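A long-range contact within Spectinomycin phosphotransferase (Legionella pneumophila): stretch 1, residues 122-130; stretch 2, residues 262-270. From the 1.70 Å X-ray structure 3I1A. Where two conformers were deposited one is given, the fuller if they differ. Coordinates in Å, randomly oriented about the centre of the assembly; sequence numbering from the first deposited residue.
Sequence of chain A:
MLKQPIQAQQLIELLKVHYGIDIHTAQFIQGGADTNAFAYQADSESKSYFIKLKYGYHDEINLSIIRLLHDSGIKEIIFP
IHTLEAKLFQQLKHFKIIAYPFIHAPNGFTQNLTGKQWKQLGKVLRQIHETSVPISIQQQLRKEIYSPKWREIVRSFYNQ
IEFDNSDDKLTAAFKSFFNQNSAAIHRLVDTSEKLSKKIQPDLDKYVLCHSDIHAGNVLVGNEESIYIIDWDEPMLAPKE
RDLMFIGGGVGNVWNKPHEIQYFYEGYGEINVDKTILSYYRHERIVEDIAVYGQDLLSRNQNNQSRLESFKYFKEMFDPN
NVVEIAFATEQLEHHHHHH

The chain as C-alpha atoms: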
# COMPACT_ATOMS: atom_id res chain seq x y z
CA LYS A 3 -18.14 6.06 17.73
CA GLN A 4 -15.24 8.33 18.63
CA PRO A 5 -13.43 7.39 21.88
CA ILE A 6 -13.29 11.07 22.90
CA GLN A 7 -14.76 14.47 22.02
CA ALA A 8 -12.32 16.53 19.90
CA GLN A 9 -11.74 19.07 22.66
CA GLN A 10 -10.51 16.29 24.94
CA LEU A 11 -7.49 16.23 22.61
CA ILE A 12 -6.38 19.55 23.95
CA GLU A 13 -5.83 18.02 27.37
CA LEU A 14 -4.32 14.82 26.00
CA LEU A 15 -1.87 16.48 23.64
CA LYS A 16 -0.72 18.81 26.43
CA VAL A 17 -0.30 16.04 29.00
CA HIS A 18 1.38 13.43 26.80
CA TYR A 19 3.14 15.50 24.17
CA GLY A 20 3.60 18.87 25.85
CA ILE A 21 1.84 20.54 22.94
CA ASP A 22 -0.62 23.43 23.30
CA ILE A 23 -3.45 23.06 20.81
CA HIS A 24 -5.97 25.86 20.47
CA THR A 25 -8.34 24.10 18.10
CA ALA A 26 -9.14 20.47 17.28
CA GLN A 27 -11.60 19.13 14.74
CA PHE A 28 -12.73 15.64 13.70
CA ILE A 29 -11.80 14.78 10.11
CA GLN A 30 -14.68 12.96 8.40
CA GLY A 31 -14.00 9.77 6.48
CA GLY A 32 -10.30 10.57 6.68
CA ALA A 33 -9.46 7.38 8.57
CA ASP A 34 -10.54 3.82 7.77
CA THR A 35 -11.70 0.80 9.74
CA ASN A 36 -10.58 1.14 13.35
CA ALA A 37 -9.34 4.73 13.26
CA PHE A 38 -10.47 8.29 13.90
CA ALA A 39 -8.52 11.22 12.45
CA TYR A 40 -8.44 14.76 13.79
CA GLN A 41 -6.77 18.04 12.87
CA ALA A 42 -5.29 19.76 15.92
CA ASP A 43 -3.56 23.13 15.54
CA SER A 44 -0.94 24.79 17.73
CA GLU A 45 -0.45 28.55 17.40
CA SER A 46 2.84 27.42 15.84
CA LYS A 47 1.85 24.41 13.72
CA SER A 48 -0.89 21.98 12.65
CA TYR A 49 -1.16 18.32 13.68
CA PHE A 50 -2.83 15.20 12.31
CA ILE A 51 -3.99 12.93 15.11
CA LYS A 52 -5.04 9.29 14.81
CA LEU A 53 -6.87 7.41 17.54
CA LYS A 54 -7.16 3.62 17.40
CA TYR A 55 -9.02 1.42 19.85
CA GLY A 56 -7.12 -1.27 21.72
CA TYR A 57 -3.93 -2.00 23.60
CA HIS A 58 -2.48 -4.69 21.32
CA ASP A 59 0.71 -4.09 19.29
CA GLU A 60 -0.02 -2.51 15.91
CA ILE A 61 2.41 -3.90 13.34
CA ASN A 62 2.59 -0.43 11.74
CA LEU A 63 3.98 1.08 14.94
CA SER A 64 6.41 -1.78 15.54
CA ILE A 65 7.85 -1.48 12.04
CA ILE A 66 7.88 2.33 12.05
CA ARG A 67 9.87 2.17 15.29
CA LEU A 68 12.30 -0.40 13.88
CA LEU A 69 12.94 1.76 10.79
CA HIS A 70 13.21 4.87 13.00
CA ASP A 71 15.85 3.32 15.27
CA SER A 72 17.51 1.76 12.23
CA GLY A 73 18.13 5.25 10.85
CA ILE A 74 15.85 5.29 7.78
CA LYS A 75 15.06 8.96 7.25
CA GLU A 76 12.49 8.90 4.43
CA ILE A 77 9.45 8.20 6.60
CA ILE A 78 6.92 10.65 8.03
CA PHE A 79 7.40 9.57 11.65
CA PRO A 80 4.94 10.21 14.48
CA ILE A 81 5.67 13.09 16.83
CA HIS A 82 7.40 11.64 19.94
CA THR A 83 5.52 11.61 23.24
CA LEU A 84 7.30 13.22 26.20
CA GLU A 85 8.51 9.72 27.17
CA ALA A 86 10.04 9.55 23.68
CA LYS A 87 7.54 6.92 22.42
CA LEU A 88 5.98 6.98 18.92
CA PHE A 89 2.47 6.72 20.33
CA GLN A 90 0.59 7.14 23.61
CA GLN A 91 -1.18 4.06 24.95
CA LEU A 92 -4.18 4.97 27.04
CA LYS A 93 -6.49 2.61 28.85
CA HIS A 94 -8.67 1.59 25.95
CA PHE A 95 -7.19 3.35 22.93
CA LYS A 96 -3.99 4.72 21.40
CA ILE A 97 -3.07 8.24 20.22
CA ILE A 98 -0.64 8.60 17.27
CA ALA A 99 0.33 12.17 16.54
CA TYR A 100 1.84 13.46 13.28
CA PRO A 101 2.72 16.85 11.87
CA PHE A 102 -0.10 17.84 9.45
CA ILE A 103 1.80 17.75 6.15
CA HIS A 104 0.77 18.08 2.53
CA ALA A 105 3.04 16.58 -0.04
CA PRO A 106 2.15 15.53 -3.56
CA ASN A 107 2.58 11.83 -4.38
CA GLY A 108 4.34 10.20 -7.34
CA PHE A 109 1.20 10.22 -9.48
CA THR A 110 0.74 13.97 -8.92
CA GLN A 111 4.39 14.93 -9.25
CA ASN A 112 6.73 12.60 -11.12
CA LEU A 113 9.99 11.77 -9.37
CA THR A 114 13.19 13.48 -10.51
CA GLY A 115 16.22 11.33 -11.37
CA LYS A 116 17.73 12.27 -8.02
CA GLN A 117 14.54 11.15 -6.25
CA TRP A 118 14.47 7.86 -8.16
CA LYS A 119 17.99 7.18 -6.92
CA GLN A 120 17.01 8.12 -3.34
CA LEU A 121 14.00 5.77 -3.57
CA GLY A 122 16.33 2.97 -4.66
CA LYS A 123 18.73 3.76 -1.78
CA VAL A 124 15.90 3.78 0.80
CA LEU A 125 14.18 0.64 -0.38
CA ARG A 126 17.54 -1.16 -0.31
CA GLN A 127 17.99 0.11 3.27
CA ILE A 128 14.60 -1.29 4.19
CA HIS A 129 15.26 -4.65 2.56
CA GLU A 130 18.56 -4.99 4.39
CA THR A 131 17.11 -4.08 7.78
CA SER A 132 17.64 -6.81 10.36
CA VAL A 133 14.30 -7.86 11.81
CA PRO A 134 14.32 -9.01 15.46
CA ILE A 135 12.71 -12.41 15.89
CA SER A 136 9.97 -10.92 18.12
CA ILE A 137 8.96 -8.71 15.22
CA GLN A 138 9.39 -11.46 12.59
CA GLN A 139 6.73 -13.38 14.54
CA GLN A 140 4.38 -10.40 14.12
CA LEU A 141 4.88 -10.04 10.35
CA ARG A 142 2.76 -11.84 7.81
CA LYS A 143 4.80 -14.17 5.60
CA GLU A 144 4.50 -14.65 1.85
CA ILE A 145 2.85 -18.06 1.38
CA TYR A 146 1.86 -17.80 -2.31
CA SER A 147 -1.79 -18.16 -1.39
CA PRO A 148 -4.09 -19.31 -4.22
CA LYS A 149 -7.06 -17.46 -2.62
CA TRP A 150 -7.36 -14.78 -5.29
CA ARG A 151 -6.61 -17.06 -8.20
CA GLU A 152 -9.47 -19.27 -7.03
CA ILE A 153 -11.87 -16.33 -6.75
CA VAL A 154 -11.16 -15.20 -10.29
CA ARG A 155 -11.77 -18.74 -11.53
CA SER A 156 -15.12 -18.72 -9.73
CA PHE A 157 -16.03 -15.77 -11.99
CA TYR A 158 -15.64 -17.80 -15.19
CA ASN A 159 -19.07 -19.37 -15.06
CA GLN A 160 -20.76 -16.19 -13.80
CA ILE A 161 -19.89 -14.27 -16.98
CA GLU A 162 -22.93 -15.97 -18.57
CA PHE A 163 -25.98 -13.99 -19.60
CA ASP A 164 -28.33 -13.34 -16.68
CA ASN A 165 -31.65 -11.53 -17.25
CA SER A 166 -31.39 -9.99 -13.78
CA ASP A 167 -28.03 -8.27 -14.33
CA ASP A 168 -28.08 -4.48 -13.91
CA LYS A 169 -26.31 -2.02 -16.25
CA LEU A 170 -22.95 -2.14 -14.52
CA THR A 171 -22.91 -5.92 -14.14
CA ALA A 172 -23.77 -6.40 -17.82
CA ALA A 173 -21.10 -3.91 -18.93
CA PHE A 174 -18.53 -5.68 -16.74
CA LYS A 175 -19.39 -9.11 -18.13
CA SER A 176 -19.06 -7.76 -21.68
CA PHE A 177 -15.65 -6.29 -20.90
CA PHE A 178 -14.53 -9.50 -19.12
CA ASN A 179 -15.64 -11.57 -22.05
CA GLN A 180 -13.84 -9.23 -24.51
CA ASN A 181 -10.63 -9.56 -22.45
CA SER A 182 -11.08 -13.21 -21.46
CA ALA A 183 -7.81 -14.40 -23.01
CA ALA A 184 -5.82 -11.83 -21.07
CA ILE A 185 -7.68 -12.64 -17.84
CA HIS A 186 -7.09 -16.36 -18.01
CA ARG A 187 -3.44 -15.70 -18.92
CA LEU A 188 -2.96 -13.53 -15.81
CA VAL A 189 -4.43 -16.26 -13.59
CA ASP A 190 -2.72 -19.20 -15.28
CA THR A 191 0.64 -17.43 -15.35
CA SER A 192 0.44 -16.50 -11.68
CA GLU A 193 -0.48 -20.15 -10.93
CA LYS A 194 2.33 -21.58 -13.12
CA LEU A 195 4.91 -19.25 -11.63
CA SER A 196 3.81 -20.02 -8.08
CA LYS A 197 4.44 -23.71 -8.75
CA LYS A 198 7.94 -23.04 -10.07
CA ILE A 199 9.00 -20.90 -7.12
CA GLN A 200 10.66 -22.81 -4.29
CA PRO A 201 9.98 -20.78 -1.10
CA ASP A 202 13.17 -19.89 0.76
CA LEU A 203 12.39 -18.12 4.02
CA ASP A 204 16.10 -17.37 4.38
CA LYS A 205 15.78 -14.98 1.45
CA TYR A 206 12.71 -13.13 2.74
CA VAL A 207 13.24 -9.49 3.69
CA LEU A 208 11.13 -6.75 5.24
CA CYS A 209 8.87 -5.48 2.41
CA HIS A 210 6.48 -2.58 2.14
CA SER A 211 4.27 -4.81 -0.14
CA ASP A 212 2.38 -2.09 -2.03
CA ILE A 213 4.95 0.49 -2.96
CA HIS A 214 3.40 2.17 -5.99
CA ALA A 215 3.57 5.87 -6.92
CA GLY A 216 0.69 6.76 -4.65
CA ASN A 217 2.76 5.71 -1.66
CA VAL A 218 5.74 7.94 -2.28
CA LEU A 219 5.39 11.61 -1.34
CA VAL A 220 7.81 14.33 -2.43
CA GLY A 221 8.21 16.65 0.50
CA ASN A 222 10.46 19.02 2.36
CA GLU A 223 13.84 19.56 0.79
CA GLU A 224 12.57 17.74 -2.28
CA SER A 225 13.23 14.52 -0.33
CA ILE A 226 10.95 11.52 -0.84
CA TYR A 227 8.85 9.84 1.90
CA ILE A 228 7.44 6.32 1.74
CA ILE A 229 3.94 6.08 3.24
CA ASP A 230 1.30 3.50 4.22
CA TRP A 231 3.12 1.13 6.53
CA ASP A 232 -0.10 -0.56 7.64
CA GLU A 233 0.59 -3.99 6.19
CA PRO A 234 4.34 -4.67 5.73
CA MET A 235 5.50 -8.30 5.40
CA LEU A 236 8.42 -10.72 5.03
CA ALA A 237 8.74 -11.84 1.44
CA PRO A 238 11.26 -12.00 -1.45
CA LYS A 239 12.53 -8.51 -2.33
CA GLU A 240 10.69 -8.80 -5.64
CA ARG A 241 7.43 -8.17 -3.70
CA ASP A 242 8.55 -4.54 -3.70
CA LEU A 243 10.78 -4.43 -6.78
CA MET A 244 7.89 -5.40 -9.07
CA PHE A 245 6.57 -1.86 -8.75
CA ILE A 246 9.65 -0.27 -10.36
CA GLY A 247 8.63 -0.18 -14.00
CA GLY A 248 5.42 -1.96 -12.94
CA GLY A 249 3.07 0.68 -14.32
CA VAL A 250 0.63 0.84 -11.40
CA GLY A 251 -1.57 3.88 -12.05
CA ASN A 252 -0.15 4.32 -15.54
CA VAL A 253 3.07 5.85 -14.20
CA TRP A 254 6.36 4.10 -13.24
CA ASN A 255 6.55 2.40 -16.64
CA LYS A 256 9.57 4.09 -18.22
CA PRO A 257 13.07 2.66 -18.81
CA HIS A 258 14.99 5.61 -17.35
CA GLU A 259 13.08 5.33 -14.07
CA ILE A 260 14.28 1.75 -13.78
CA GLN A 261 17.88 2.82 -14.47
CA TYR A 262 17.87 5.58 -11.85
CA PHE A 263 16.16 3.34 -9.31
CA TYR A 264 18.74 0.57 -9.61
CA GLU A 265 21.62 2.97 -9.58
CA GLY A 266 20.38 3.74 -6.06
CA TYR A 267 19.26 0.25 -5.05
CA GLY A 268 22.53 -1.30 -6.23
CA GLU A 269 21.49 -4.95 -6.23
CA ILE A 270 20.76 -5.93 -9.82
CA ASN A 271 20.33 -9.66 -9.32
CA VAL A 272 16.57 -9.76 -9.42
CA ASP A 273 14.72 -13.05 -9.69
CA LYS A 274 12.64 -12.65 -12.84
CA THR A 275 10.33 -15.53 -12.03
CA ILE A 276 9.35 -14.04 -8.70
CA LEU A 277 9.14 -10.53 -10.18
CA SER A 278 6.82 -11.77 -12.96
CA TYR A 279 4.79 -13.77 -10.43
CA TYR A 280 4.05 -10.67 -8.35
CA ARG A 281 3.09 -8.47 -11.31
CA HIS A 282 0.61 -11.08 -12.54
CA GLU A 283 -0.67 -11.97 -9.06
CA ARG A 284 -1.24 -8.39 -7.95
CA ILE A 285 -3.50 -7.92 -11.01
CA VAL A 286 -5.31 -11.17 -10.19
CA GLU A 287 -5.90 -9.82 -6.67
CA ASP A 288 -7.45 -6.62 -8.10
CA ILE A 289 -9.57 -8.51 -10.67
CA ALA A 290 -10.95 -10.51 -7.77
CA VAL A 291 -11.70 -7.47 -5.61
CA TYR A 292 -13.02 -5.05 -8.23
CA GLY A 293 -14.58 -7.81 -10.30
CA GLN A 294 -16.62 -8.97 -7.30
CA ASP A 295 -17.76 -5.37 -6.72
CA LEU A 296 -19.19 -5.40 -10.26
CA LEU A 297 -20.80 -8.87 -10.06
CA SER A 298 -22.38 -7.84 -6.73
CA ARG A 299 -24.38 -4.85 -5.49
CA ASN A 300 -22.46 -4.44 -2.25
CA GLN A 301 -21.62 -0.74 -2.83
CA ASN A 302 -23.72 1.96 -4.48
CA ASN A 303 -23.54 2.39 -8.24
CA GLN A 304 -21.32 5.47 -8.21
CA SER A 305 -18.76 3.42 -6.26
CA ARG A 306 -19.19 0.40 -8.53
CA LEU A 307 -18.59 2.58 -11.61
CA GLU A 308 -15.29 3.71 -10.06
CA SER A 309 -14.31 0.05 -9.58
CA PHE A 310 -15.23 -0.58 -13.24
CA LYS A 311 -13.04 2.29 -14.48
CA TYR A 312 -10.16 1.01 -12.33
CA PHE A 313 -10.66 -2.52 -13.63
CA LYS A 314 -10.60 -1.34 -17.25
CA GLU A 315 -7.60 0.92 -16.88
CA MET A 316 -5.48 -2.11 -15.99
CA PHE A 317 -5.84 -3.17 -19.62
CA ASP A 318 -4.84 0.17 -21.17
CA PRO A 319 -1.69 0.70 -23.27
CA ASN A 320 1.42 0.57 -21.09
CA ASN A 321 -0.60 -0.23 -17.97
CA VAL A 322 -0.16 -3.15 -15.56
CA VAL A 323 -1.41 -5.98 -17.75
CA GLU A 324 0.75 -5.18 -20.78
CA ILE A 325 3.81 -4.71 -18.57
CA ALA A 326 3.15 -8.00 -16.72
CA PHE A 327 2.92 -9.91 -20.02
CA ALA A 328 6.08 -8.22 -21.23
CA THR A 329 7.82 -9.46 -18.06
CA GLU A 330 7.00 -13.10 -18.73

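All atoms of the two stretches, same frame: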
# COMPACT_ATOMS: atom_id res chain seq x y z
N GLY A 122 15.59 4.22 -4.58
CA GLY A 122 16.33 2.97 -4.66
C GLY A 122 17.19 2.78 -3.41
O GLY A 122 17.27 1.68 -2.85
N LYS A 123 17.89 3.83 -2.99
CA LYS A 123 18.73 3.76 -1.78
C LYS A 123 17.90 3.39 -0.53
O LYS A 123 18.30 2.53 0.26
CB LYS A 123 19.42 5.11 -1.57
CG LYS A 123 20.28 5.26 -0.30
CD LYS A 123 20.80 6.71 -0.19
CE LYS A 123 19.71 7.77 -0.52
NZ LYS A 123 20.01 9.24 -0.21
N VAL A 124 16.74 4.03 -0.37
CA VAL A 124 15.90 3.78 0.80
C VAL A 124 15.26 2.40 0.80
O VAL A 124 15.21 1.72 1.83
CB VAL A 124 14.80 4.88 0.91
CG1 VAL A 124 13.81 4.53 2.01
CG2 VAL A 124 15.48 6.21 1.23
N LEU A 125 14.79 1.96 -0.35
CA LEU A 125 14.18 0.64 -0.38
C LEU A 125 15.26 -0.41 -0.15
O LEU A 125 14.99 -1.44 0.45
CB LEU A 125 13.46 0.42 -1.70
CG LEU A 125 12.43 -0.70 -1.71
CD1 LEU A 125 11.39 -0.47 -0.60
CD2 LEU A 125 11.72 -0.72 -3.05
N ARG A 126 16.49 -0.17 -0.59
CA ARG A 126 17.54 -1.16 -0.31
C ARG A 126 17.80 -1.18 1.20
O ARG A 126 18.03 -2.24 1.80
CB ARG A 126 18.83 -0.82 -1.08
CG ARG A 126 20.01 -1.79 -0.83
CD ARG A 126 19.71 -3.19 -1.38
NE ARG A 126 20.80 -4.14 -1.08
CZ ARG A 126 21.98 -4.15 -1.70
NH1 ARG A 126 22.26 -3.28 -2.66
NH2 ARG A 126 22.90 -5.05 -1.35
N GLN A 127 17.78 0.00 1.83
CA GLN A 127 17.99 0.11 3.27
C GLN A 127 16.95 -0.70 4.03
O GLN A 127 17.25 -1.37 5.01
CB GLN A 127 17.87 1.56 3.74
CG GLN A 127 19.13 2.40 3.70
CD GLN A 127 18.95 3.68 4.49
OE1 GLN A 127 18.23 4.57 4.05
NE2 GLN A 127 19.57 3.77 5.66
N ILE A 128 15.71 -0.59 3.57
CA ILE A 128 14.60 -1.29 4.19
C ILE A 128 14.79 -2.79 4.02
O ILE A 128 14.70 -3.55 4.99
CB ILE A 128 13.24 -0.83 3.57
CG1 ILE A 128 12.93 0.61 4.00
CG2 ILE A 128 12.10 -1.76 4.03
CD1 ILE A 128 11.94 1.33 3.07
N HIS A 129 15.08 -3.22 2.80
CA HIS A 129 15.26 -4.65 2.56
C HIS A 129 16.44 -5.24 3.33
O HIS A 129 16.45 -6.43 3.60
CB HIS A 129 15.44 -4.92 1.06
CG HIS A 129 14.22 -4.62 0.26
ND1 HIS A 129 14.21 -4.58 -1.12
CD2 HIS A 129 12.94 -4.38 0.64
CE1 HIS A 129 12.99 -4.33 -1.55
NE2 HIS A 129 12.19 -4.21 -0.50
N GLU A 130 17.43 -4.44 3.67
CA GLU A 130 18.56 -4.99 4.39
C GLU A 130 18.42 -4.87 5.90
O GLU A 130 19.29 -5.34 6.64
CB GLU A 130 19.86 -4.30 3.95
CG GLU A 130 20.18 -4.52 2.49
CD GLU A 130 21.64 -4.32 2.18
OE1 GLU A 130 22.21 -3.33 2.66
OE2 GLU A 130 22.22 -5.15 1.45
N TYR A 262 17.57 4.73 -12.99
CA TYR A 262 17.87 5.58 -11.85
C TYR A 262 17.60 4.81 -10.55
O TYR A 262 18.39 4.87 -9.58
CB TYR A 262 17.00 6.85 -11.89
CG TYR A 262 17.10 7.68 -13.15
CD1 TYR A 262 16.13 8.67 -13.44
CD2 TYR A 262 18.13 7.49 -14.07
CE1 TYR A 262 16.21 9.44 -14.61
CE2 TYR A 262 18.21 8.27 -15.25
CZ TYR A 262 17.25 9.23 -15.51
OH TYR A 262 17.32 9.97 -16.68
N PHE A 263 16.47 4.10 -10.51
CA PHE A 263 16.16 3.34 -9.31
C PHE A 263 17.28 2.37 -8.96
O PHE A 263 17.76 2.37 -7.83
CB PHE A 263 14.87 2.54 -9.47
CG PHE A 263 14.56 1.66 -8.28
CD1 PHE A 263 13.89 2.18 -7.17
CD2 PHE A 263 15.01 0.34 -8.23
CE1 PHE A 263 13.68 1.41 -6.03
CE2 PHE A 263 14.80 -0.45 -7.09
CZ PHE A 263 14.13 0.09 -5.99
N TYR A 264 17.70 1.54 -9.91
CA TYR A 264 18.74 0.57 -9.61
C TYR A 264 20.10 1.16 -9.37
O TYR A 264 20.95 0.54 -8.71
CB TYR A 264 18.77 -0.52 -10.67
CG TYR A 264 17.65 -1.50 -10.43
CD1 TYR A 264 16.45 -1.43 -11.14
CD2 TYR A 264 17.76 -2.47 -9.43
CE1 TYR A 264 15.41 -2.30 -10.87
CE2 TYR A 264 16.73 -3.34 -9.14
CZ TYR A 264 15.56 -3.26 -9.86
OH TYR A 264 14.56 -4.15 -9.59
N GLU A 265 20.35 2.35 -9.90
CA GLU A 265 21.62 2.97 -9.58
C GLU A 265 21.63 3.23 -8.06
O GLU A 265 22.67 3.16 -7.40
CB GLU A 265 21.79 4.30 -10.33
CG GLU A 265 23.18 4.89 -10.11
CD GLU A 265 23.40 6.18 -10.87
OE1 GLU A 265 22.91 6.27 -12.02
OE2 GLU A 265 24.08 7.08 -10.31
N GLY A 266 20.45 3.51 -7.49
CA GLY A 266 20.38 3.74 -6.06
C GLY A 266 20.25 2.46 -5.24
O GLY A 266 20.84 2.34 -4.18
N TYR A 267 19.49 1.51 -5.75
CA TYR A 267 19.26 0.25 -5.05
C TYR A 267 20.53 -0.63 -5.04
O TYR A 267 20.81 -1.34 -4.07
CB TYR A 267 18.11 -0.48 -5.75
CG TYR A 267 17.55 -1.65 -4.97
CD1 TYR A 267 16.71 -1.46 -3.88
CD2 TYR A 267 17.89 -2.96 -5.33
CE1 TYR A 267 16.22 -2.57 -3.14
CE2 TYR A 267 17.41 -4.05 -4.62
CZ TYR A 267 16.58 -3.85 -3.53
OH TYR A 267 16.17 -4.94 -2.79
N GLY A 268 21.28 -0.56 -6.13
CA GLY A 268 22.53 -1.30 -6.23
C GLY A 268 22.48 -2.76 -6.63
O GLY A 268 23.20 -3.19 -7.52
N GLU A 269 21.63 -3.52 -5.95
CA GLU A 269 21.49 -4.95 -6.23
C GLU A 269 20.72 -5.20 -7.52
O GLU A 269 19.51 -4.97 -7.58
CB GLU A 269 20.78 -5.64 -5.06
CG GLU A 269 20.64 -7.13 -5.27
CD GLU A 269 21.98 -7.77 -5.54
OE1 GLU A 269 22.79 -7.88 -4.59
OE2 GLU A 269 22.24 -8.13 -6.70
N ILE A 270 21.41 -5.67 -8.54
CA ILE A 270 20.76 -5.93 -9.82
C ILE A 270 20.41 -7.38 -10.08
O ILE A 270 19.91 -7.71 -11.16
CB ILE A 270 21.60 -5.40 -11.01
CG1 ILE A 270 23.07 -5.80 -10.84
CG2 ILE A 270 21.43 -3.90 -11.12
CD1 ILE A 270 23.89 -5.58 -12.08
O HOH W 1 24.29 -5.60 -3.64

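Two helices can pack closely when glycine removes the side chains that would otherwise hold them apart, and the contact between residues 122-129 and 262-267 of this phosphotransferase is a compact example. The axes approach to 7.3 Å and cross at -45°, and the backbones come nearest where the CA atoms of Gly-122 and Tyr-267 lie 4.0 Å apart.

Gly-122 opens the walk and sets the spacing. Its CA lies over the face of the Phe-263 ring, 3.4 Å from CE1, in a CH-pi contact, and the same carbon makes a CA-H...O contact with Phe-263 O at 3.5 Å. A CB here would point toward the partner helix and fall 2.1 Å from Phe-263 O and 2.7 Å from Tyr-267 N, so the observed approach leaves no room for one. The favour is returned from across the interface: Tyr-267 CA sits 3.3 Å from Gly-122 O, an oxygen that also accepts the helical hydrogen bond from Arg-126 N.

Lys-123 extends this backbone-to-backbone pattern, its CA lying 3.5 Å from Gly-266 O in another CA-H...O contact. Its CA-to-CB bond points away overall, although CB still touches the partner stretch. Gly-266 matches Gly-122 in kind, though less strictly: a CB on it would be tight, 3.2 Å from Lys-123 N. Val-124 points away and takes no part.

With Leu-125 the side chains take over. Its CD2 meets the edge of the Phe-263 ring, 3.9 Å from CZ, while its CB lies 4.3 Å from Tyr-267 CE1.

Arg-126 makes the most varied use of its length. Its CD lies over the face of the Tyr-267 ring, 3.9 Å from the centroid, and from there the chain reaches the end of the partner helix, where NH1 donates a hydrogen bond to Tyr-267 O at 2.8 Å. Just beyond, Gly-268 departs from helical geometry with positive phi, and Glu-269 brings its CB over one face of the guanidinium. Water 1 joins the two charged groups, accepting from Arg-126 NH2 at 2.7 Å and donating to Glu-269 OE1 at 2.9 Å. Within its own stretch, Arg-126 NH2 forms a salt bridge with Glu-130 OE2 at 2.9 Å.

Gln-127 and Ile-128 make no contact, but one turn beyond Leu-125, His-129 completes the pocket. Its ND1 and Tyr-267 OH share a short, nearly straight hydrogen bond of 2.6 Å. Tyr-267 is thus a knob seated among Gly-122, Leu-125, Arg-126 and His-129, with its hydroxyl anchored at the far end.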